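Local coordinates for regulatory protein CII (Enterobacteria phage lambda, PDB 1ZS4) that activates transcription from the phage promoters for the repressor and integrase genes, binding DNA as a homotetramer to establish the latent state, at residues N9-I14 / L55-E60. Sequence-based numbering, arbitrary orientation.
Sequences NEALRI and LLAVLE
A57 sets its methyl against the backbone of A11, its CB 3.5 Å from A11 N, where helix 7-25 meets helix 49-59 in the helical DNA-binding domain of CII. The contact joins the helix that leads into the predicted helix-turn-helix motif to the helix that follows it, about 14 Å at its nearest atom from the bound DNA. With alanine on both sides, the local axes come within 8.1 Å of each other at 125° between their directions.

The apolar packing continues through I14. Its CD1 comes down on the backbone of A57, 3.6 Å from A57 N, while the other branch, CG2, touches L56 CD1 at 3.9 Å. W61 and F52 of a second subunit pack on I14 and L56 respectively, so that subunit also packs on this pair.

Beside this apolar patch lies a salt-bridge network of E10, R13 and E60. The two acids approach within it, their carboxylates nearly coplanar; E10 OE2 lies just 2.4 Å from E60 OE1, unusually short and therefore doubtful in detail. R13 grips E10 side-on: NE and NH2 both donate to the single oxygen E10 OE2, at 3.1 Å from NE, from the same face of the carboxylate, and the bend at chi3 (74°) turns the guanidinium back toward E10. R13 NH2 also reaches across to E60 OE2 in a weak bond of the salt bridge, 129° at the hydrogen, with guanidinium and carboxylate nearly coplanar.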
loop_
_atom_site.group_PDB
_atom_site.type_symbol
_atom_site.label_atom_id
_atom_site.label_comp_id
_atom_site.label_asym_id
_atom_site.label_seq_id
_atom_site.Cartn_x
_atom_site.Cartn_y
_atom_site.Cartn_z
ATOM N N ASN C 9 24.711 2.521 -10.086
ATOM C CA ASN C 9 25.181 2.320 -11.461
ATOM C C ASN C 9 24.080 1.632 -12.264
ATOM O O ASN C 9 23.894 1.922 -13.439
ATOM C CB ASN C 9 26.458 1.475 -11.493
ATOM C CG ASN C 9 27.694 2.273 -11.098
ATOM O OD1 ASN C 9 27.622 3.480 -10.880
ATOM N ND2 ASN C 9 28.840 1.602 -11.024
ATOM N N GLU C 10 23.351 0.707 -11.641
ATOM C CA GLU C 10 22.256 0.054 -12.356
ATOM C C GLU C 10 21.143 1.056 -12.693
ATOM O O GLU C 10 20.519 0.954 -13.736
ATOM C CB GLU C 10 21.671 -1.099 -11.530
ATOM C CG GLU C 10 22.458 -2.384 -11.683
ATOM C CD GLU C 10 22.469 -2.869 -13.128
ATOM O OE1 GLU C 10 23.517 -2.745 -13.794
ATOM O OE2 GLU C 10 21.419 -3.360 -13.602
ATOM N N ALA C 11 20.908 2.024 -11.823
ATOM C CA ALA C 11 19.877 3.036 -12.100
ATOM C C ALA C 11 20.299 3.821 -13.339
ATOM O O ALA C 11 19.486 4.094 -14.220
ATOM C CB ALA C 11 19.719 3.985 -10.925
ATOM N N LEU C 12 21.578 4.176 -13.405
ATOM C CA LEU C 12 22.097 4.918 -14.548
ATOM C C LEU C 12 21.979 4.073 -15.814
ATOM O O LEU C 12 21.635 4.581 -16.878
ATOM C CB LEU C 12 23.562 5.318 -14.302
ATOM C CG LEU C 12 23.748 6.431 -13.246
ATOM C CD1 LEU C 12 25.188 6.462 -12.758
ATOM C CD2 LEU C 12 23.335 7.799 -13.839
ATOM N N ARG C 13 22.253 2.776 -15.693
ATOM C CA ARG C 13 22.160 1.875 -16.852
ATOM C C ARG C 13 20.719 1.756 -17.369
ATOM O O ARG C 13 20.471 1.756 -18.583
ATOM C CB ARG C 13 22.650 0.471 -16.497
ATOM C CG ARG C 13 22.618 -0.477 -17.698
ATOM C CD ARG C 13 23.002 -1.908 -17.321
ATOM N NE ARG C 13 21.918 -2.558 -16.579
ATOM C CZ ARG C 13 20.777 -2.949 -17.135
ATOM N NH1 ARG C 13 20.571 -2.764 -18.434
ATOM N NH2 ARG C 13 19.836 -3.524 -16.394
ATOM N N ILE C 14 19.781 1.656 -16.433
ATOM C CA ILE C 14 18.371 1.530 -16.766
ATOM C C ILE C 14 17.840 2.847 -17.351
ATOM O O ILE C 14 17.098 2.831 -18.345
ATOM C CB ILE C 14 17.554 1.090 -15.509
ATOM C CG1 ILE C 14 17.912 -0.365 -15.164
ATOM C CG2 ILE C 14 16.045 1.220 -15.766
ATOM C CD1 ILE C 14 17.518 -0.837 -13.758
ATOM N N LEU C 55 13.956 3.016 -8.844
ATOM C CA LEU C 55 13.079 1.963 -8.317
ATOM C C LEU C 55 13.347 0.627 -9.018
ATOM O O LEU C 55 13.438 -0.417 -8.366
ATOM C CB LEU C 55 11.603 2.332 -8.469
ATOM C CG LEU C 55 10.611 1.259 -7.992
ATOM C CD1 LEU C 55 10.815 1.018 -6.506
ATOM C CD2 LEU C 55 9.184 1.712 -8.262
ATOM N N LEU C 56 13.445 0.649 -10.345
ATOM C CA LEU C 56 13.711 -0.566 -11.107
ATOM C C LEU C 56 15.071 -1.144 -10.703
ATOM O O LEU C 56 15.214 -2.365 -10.572
ATOM C CB LEU C 56 13.682 -0.276 -12.614
ATOM C CG LEU C 56 12.289 0.034 -13.206
ATOM C CD1 LEU C 56 12.420 0.321 -14.714
ATOM C CD2 LEU C 56 11.364 -1.163 -12.978
ATOM N N ALA C 57 16.068 -0.282 -10.506
ATOM C CA ALA C 57 17.379 -0.779 -10.096
ATOM C C ALA C 57 17.303 -1.476 -8.739
ATOM O O ALA C 57 17.835 -2.575 -8.574
ATOM C CB ALA C 57 18.400 0.363 -10.043
ATOM N N VAL C 58 16.660 -0.852 -7.761
ATOM C CA VAL C 58 16.546 -1.481 -6.445
ATOM C C VAL C 58 15.857 -2.840 -6.564
ATOM O O VAL C 58 16.278 -3.819 -5.942
ATOM C CB VAL C 58 15.784 -0.560 -5.471
ATOM C CG1 VAL C 58 15.382 -1.324 -4.196
ATOM C CG2 VAL C 58 16.680 0.622 -5.113
ATOM N N LEU C 59 14.814 -2.916 -7.386
ATOM C CA LEU C 59 14.098 -4.175 -7.555
ATOM C C LEU C 59 14.931 -5.286 -8.188
ATOM O O LEU C 59 14.570 -6.457 -8.078
ATOM C CB LEU C 59 12.809 -3.966 -8.359
ATOM C CG LEU C 59 11.778 -3.070 -7.659
ATOM C CD1 LEU C 59 10.576 -2.843 -8.554
ATOM C CD2 LEU C 59 11.359 -3.716 -6.337
ATOM N N GLU C 60 16.041 -4.938 -8.836
ATOM C CA GLU C 60 16.880 -5.962 -9.453
ATOM C C GLU C 60 17.537 -6.848 -8.394
ATOM O O GLU C 60 17.923 -7.985 -8.693
ATOM C CB GLU C 60 17.973 -5.333 -10.338
ATOM C CG GLU C 60 17.474 -4.704 -11.635
ATOM C CD GLU C 60 18.624 -4.295 -12.550
ATOM O OE1 GLU C 60 19.666 -3.856 -12.021
ATOM O OE2 GLU C 60 18.487 -4.400 -13.793
#